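Local atomic coordinates of dicer Related Helicase (Caenorhabditis elegans, PDB entry 6M6Q), a protein that probably hydrolyses ATP as an RNA helicase of the RIG-I-like (RLR) subfamily that binds double- and single-stranded RNA, with this chain forming its N-terminal domain. Residues K168-D173 against W289-I294; A306-F309 against W314-E317. All coordinates share one frame; numbering follows the deposited sequence.

Interaction 1 (K168-D173 against W289-I294)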
loop_
_atom_site.group_PDB
_atom_site.type_symbol
_atom_site.label_atom_id
_atom_site.label_comp_id
_atom_site.label_asym_id
_atom_site.label_seq_id
_atom_site.Cartn_x
_atom_site.Cartn_y
_atom_site.Cartn_z
ATOM N N LYS B 168 -12.638 10.246 -12.714
ATOM C CA LYS B 168 -11.994 9.097 -13.416
ATOM C C LYS B 168 -10.579 9.489 -13.858
ATOM O O LYS B 168 -9.695 8.640 -13.778
ATOM C CB LYS B 168 -12.817 8.655 -14.626
ATOM C CG LYS B 168 -14.000 7.761 -14.296
ATOM C CD LYS B 168 -14.922 7.492 -15.478
ATOM C CE LYS B 168 -16.119 6.631 -15.114
ATOM N NZ LYS B 168 -17.199 6.744 -16.121
ATOM N N ASN B 169 -10.398 10.741 -14.282
ATOM C CA ASN B 169 -9.155 11.248 -14.917
ATOM C C ASN B 169 -8.091 11.536 -13.854
ATOM O O ASN B 169 -6.931 11.195 -14.096
ATOM C CB ASN B 169 -9.413 12.496 -15.767
ATOM C CG ASN B 169 -9.993 12.194 -17.140
ATOM O OD1 ASN B 169 -10.428 13.107 -17.835
ATOM N ND2 ASN B 169 -10.021 10.922 -17.537
ATOM N N LYS B 170 -8.456 12.117 -12.717
ATOM C CA LYS B 170 -7.440 12.610 -11.744
ATOM C C LYS B 170 -7.180 11.568 -10.646
ATOM O O LYS B 170 -6.100 11.630 -10.059
ATOM C CB LYS B 170 -7.856 13.952 -11.146
ATOM C CG LYS B 170 -8.219 15.027 -12.162
ATOM C CD LYS B 170 -7.244 16.166 -12.223
ATOM C CE LYS B 170 -6.944 16.617 -13.634
ATOM N NZ LYS B 170 -5.565 17.151 -13.741
ATOM N N PHE B 171 -8.119 10.659 -10.375
ATOM C CA PHE B 171 -8.055 9.743 -9.202
ATOM C C PHE B 171 -7.650 8.321 -9.622
ATOM O O PHE B 171 -7.437 7.487 -8.735
ATOM C CB PHE B 171 -9.390 9.718 -8.459
ATOM C CG PHE B 171 -9.668 10.921 -7.601
ATOM C CD1 PHE B 171 -8.789 11.308 -6.606
ATOM C CD2 PHE B 171 -10.863 11.602 -7.721
ATOM C CE1 PHE B 171 -9.081 12.384 -5.783
ATOM C CE2 PHE B 171 -11.154 12.676 -6.895
ATOM C CZ PHE B 171 -10.262 13.064 -5.929
ATOM N N TYR B 172 -7.537 8.044 -10.918
ATOM C CA TYR B 172 -7.000 6.754 -11.424
ATOM C C TYR B 172 -5.852 7.014 -12.398
ATOM O O TYR B 172 -5.879 8.009 -13.146
ATOM C CB TYR B 172 -8.105 5.910 -12.052
ATOM C CG TYR B 172 -9.310 5.646 -11.173
ATOM C CD1 TYR B 172 -10.242 6.642 -10.925
ATOM C CD2 TYR B 172 -9.609 4.365 -10.728
ATOM C CE1 TYR B 172 -11.385 6.402 -10.179
ATOM C CE2 TYR B 172 -10.765 4.098 -10.002
ATOM C CZ TYR B 172 -11.667 5.124 -9.738
ATOM O OH TYR B 172 -12.817 4.901 -9.028
ATOM N N ASP B 173 -4.831 6.167 -12.326
ATOM C CA ASP B 173 -3.796 6.012 -13.375
ATOM C C ASP B 173 -4.355 5.092 -14.457
ATOM O O ASP B 173 -4.796 3.966 -14.104
ATOM C CB ASP B 173 -2.493 5.467 -12.793
ATOM C CG ASP B 173 -1.428 5.239 -13.842
ATOM O OD1 ASP B 173 -1.231 4.076 -14.230
ATOM O OD2 ASP B 173 -0.830 6.230 -14.282
ATOM N N TRP B 289 -13.315 22.385 -8.179
ATOM C CA TRP B 289 -13.477 21.510 -6.990
ATOM C C TRP B 289 -12.197 20.701 -6.758
ATOM O O TRP B 289 -11.789 20.571 -5.572
ATOM C CB TRP B 289 -14.715 20.615 -7.104
ATOM C CG TRP B 289 -14.675 19.555 -8.160
ATOM C CD1 TRP B 289 -15.314 19.589 -9.362
ATOM C CD2 TRP B 289 -14.105 18.237 -8.050
ATOM N NE1 TRP B 289 -15.154 18.401 -10.024
ATOM C CE2 TRP B 289 -14.406 17.558 -9.250
ATOM C CE3 TRP B 289 -13.361 17.567 -7.071
ATOM C CZ2 TRP B 289 -13.977 16.255 -9.496
ATOM C CZ3 TRP B 289 -12.941 16.279 -7.315
ATOM C CH2 TRP B 289 -13.240 15.637 -8.515
ATOM N N TYR B 290 -11.576 20.204 -7.836
ATOM C CA TYR B 290 -10.351 19.367 -7.787
ATOM C C TYR B 290 -9.179 20.218 -7.290
ATOM O O TYR B 290 -8.480 19.777 -6.366
ATOM C CB TYR B 290 -10.069 18.709 -9.142
ATOM C CG TYR B 290 -8.725 18.027 -9.216
ATOM C CD1 TYR B 290 -7.661 18.608 -9.896
ATOM C CD2 TYR B 290 -8.468 16.894 -8.471
ATOM C CE1 TYR B 290 -6.406 18.025 -9.911
ATOM C CE2 TYR B 290 -7.219 16.295 -8.476
ATOM C CZ TYR B 290 -6.184 16.860 -9.202
ATOM O OH TYR B 290 -4.948 16.278 -9.209
ATOM N N TYR B 291 -8.984 21.409 -7.862
ATOM C CA TYR B 291 -7.886 22.333 -7.477
ATOM C C TYR B 291 -8.184 22.894 -6.080
ATOM O O TYR B 291 -7.235 23.165 -5.346
ATOM C CB TYR B 291 -7.668 23.403 -8.560
ATOM C CG TYR B 291 -7.205 22.845 -9.885
ATOM C CD1 TYR B 291 -6.113 21.993 -9.954
ATOM C CD2 TYR B 291 -7.876 23.126 -11.068
ATOM C CE1 TYR B 291 -5.701 21.433 -11.156
ATOM C CE2 TYR B 291 -7.479 22.572 -12.279
ATOM C CZ TYR B 291 -6.388 21.719 -12.321
ATOM O OH TYR B 291 -5.971 21.173 -13.503
ATOM N N GLY B 292 -9.463 23.001 -5.710
ATOM C CA GLY B 292 -9.910 23.381 -4.350
ATOM C C GLY B 292 -9.496 22.355 -3.301
ATOM O O GLY B 292 -9.141 22.761 -2.180
ATOM N N PHE B 293 -9.565 21.072 -3.652
ATOM C CA PHE B 293 -9.138 19.919 -2.813
ATOM C C PHE B 293 -7.616 19.979 -2.605
ATOM O O PHE B 293 -7.154 19.768 -1.456
ATOM C CB PHE B 293 -9.555 18.588 -3.457
ATOM C CG PHE B 293 -10.708 17.874 -2.788
ATOM C CD1 PHE B 293 -12.026 18.201 -3.086
ATOM C CD2 PHE B 293 -10.479 16.835 -1.894
ATOM C CE1 PHE B 293 -13.080 17.545 -2.466
ATOM C CE2 PHE B 293 -11.539 16.178 -1.281
ATOM C CZ PHE B 293 -12.836 16.534 -1.571
ATOM N N ILE B 294 -6.865 20.269 -3.679
ATOM C CA ILE B 294 -5.372 20.370 -3.677
ATOM C C ILE B 294 -4.958 21.489 -2.715
ATOM O O ILE B 294 -3.998 21.279 -1.931
ATOM C CB ILE B 294 -4.828 20.609 -5.101
ATOM C CG1 ILE B 294 -5.095 19.417 -6.016
ATOM C CG2 ILE B 294 -3.345 20.971 -5.075
ATOM C CD1 ILE B 294 -4.676 19.651 -7.445
#
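Lys170 lays the aliphatic part of its side chain over one face of the Tyr290 ring. The two side chains cross at about a right angle. CB of Lys170 lies 3.6 Å from CE2 of Tyr290. CD is modelled still closer to the ring, but its exact position is doubtful. The chain bends at chi2, chi3 and chi4, and NZ ends on the Tyr291 side. Lys170 NZ is 4.0 Å from Tyr291 OH, too far for a hydrogen bond. The opposite face of Tyr290 carries Ile294 CG1, one turn further along the same helix.

The contact packs helix 162-171 against helix 288-295 within the all-helical N-terminal domain. Their nearest CA atoms, those of Lys170 and Tyr290, are 8.4 Å apart.

The second kind of contact is apolar packing between two ring side chains. CE2 of Phe171 meets the six-membered-ring edge of Trp289, 4.0 Å from CH2 and close to the indole plane. The CB bond of Trp289 does not point at helix 162-171, but with chi1 at 68° the far end of the indole comes nearer, to Phe171. Phe167 and Phe275 add edge-to-face partners to Phe171 and Trp289 respectively. Ile272 touches both side chains.

Interaction 2 (A306-F309 against W314-E317)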
loop_
_atom_site.group_PDB
_atom_site.type_symbol
_atom_site.label_atom_id
_atom_site.label_comp_id
_atom_site.label_asym_id
_atom_site.label_seq_id
_atom_site.Cartn_x
_atom_site.Cartn_y
_atom_site.Cartn_z
ATOM N N ALA B 306 -0.069 12.857 1.134
ATOM C CA ALA B 306 -1.209 12.223 0.438
ATOM C C ALA B 306 -1.326 12.772 -0.989
ATOM O O ALA B 306 -1.731 12.010 -1.869
ATOM C CB ALA B 306 -2.465 12.452 1.216
ATOM N N LEU B 307 -0.978 14.048 -1.197
ATOM C CA LEU B 307 -1.022 14.725 -2.527
ATOM C C LEU B 307 0.007 14.090 -3.469
ATOM O O LEU B 307 -0.285 14.028 -4.669
ATOM C CB LEU B 307 -0.748 16.230 -2.380
ATOM C CG LEU B 307 -1.941 17.116 -2.009
ATOM C CD1 LEU B 307 -1.504 18.563 -1.835
ATOM C CD2 LEU B 307 -3.049 17.028 -3.047
ATOM N N TYR B 308 1.173 13.669 -2.966
ATOM C CA TYR B 308 2.279 13.113 -3.804
ATOM C C TYR B 308 1.862 11.749 -4.377
ATOM O O TYR B 308 2.414 11.362 -5.429
ATOM C CB TYR B 308 3.610 13.044 -3.038
ATOM C CG TYR B 308 4.277 14.385 -2.839
ATOM C CD1 TYR B 308 4.043 15.125 -1.693
ATOM C CD2 TYR B 308 5.059 14.961 -3.828
ATOM C CE1 TYR B 308 4.589 16.387 -1.516
ATOM C CE2 TYR B 308 5.628 16.219 -3.663
ATOM C CZ TYR B 308 5.392 16.937 -2.500
ATOM O OH TYR B 308 5.927 18.180 -2.314
ATOM N N PHE B 309 0.868 11.082 -3.768
ATOM C CA PHE B 309 0.217 9.859 -4.323
ATOM C C PHE B 309 -0.684 10.234 -5.501
ATOM O O PHE B 309 -0.702 9.494 -6.489
ATOM C CB PHE B 309 -0.652 9.155 -3.283
ATOM C CG PHE B 309 0.091 8.464 -2.170
ATOM C CD1 PHE B 309 0.342 7.100 -2.226
ATOM C CD2 PHE B 309 0.492 9.164 -1.039
ATOM C CE1 PHE B 309 1.000 6.458 -1.189
ATOM C CE2 PHE B 309 1.170 8.522 -0.012
ATOM C CZ PHE B 309 1.415 7.173 -0.086
ATOM N N TRP B 314 2.588 17.762 -8.536
ATOM C CA TRP B 314 1.517 18.697 -8.077
ATOM C C TRP B 314 2.106 20.063 -7.695
ATOM O O TRP B 314 1.484 21.077 -7.997
ATOM C CB TRP B 314 0.617 18.098 -6.969
ATOM C CG TRP B 314 1.236 17.968 -5.611
ATOM C CD1 TRP B 314 1.802 16.846 -5.082
ATOM C CD2 TRP B 314 1.313 18.974 -4.582
ATOM N NE1 TRP B 314 2.250 17.089 -3.813
ATOM C CE2 TRP B 314 1.982 18.389 -3.485
ATOM C CE3 TRP B 314 0.929 20.318 -4.494
ATOM C CZ2 TRP B 314 2.261 19.096 -2.318
ATOM C CZ3 TRP B 314 1.209 21.019 -3.336
ATOM C CH2 TRP B 314 1.861 20.414 -2.263
ATOM N N PRO B 315 3.315 20.178 -7.073
ATOM C CA PRO B 315 3.826 21.496 -6.689
ATOM C C PRO B 315 4.202 22.366 -7.909
ATOM O O PRO B 315 3.984 23.559 -7.848
ATOM C CB PRO B 315 5.053 21.197 -5.800
ATOM C CG PRO B 315 4.939 19.704 -5.458
ATOM C CD PRO B 315 4.218 19.096 -6.649
ATOM N N GLU B 316 4.723 21.756 -8.987
ATOM C CA GLU B 316 5.090 22.458 -10.253
ATOM C C GLU B 316 3.814 22.899 -10.988
ATOM O O GLU B 316 3.823 24.005 -11.553
ATOM C CB GLU B 316 5.944 21.562 -11.159
ATOM C CG GLU B 316 7.320 21.246 -10.598
ATOM C CD GLU B 316 7.335 20.088 -9.621
ATOM O OE1 GLU B 316 7.367 18.916 -10.079
ATOM O OE2 GLU B 316 7.224 20.352 -8.415
ATOM N N GLU B 317 2.767 22.060 -10.989
ATOM C CA GLU B 317 1.456 22.363 -11.632
ATOM C C GLU B 317 0.755 23.484 -10.864
ATOM O O GLU B 317 0.101 24.312 -11.522
ATOM C CB GLU B 317 0.569 21.122 -11.707
ATOM C CG GLU B 317 1.070 20.088 -12.707
ATOM C CD GLU B 317 -0.000 19.164 -13.260
ATOM O OE1 GLU B 317 0.295 17.951 -13.448
ATOM O OE2 GLU B 317 -1.123 19.656 -13.517
#
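Trp314 turns the nitrogen edge of its indole onto the face of Tyr308. The two residues flank a short loop, and the contact closes a helix-loop-helix corner between helix 301-310 and helix 314-333. The tight part is built round the indole. Its five-membered ring and the Tyr308 ring form an edge-to-face pair, with centroids 4.2 Å apart and planes at 64°. NE1 stands over the centre of the tyrosine ring, consistent with its N-H facing the pi cloud. Leu307 takes one face of the indole. Its CB makes a CH-pi contact 3.6 Å from the centroid of the five-membered ring, and its CD1 lies over the same face nearer the benzo part. CG of Pro315 lies on the opposite face, 3.7 Å above the plane. The indole is thus sandwiched between Leu307 and Pro315, which limits its rotation. Tyr308, itself buried, also stacks on Tyr308 of the second subunit, whose Arg304 packs on Tyr308 and Pro315.

Pro315 forms the looser side, which is partly exposed. Next to it, Glu316 OE2 makes a salt bridge with NH2 of Arg304 of the second subunit. Within the corner itself, this side is joined by Pro315 CG lying 3.6 Å from Tyr308 OH.

Overall arrangement
From the N terminus, the chain runs through several helices before it reaches helix 162-171. Interaction 1 then brings helix 288-295 back against it, closing a loop of 115 residues that includes the unmodelled part 240-257. Interaction 2 opens only after this loop is complete, and it closes a much shorter one, with four residues between its segments. The two are therefore in series, neither nested nor crossed. The centres of interactions 1 and 2 are about 11 Å apart. They touch where Ile294 O packs 3.7 Å from Leu307 CD1. Arg321 of helix 314-333 also contacts Tyr291 and Ile294. Together they tie helix 162-171, through helices 288-295 and 301-310, to the C-terminal helix and the second subunit.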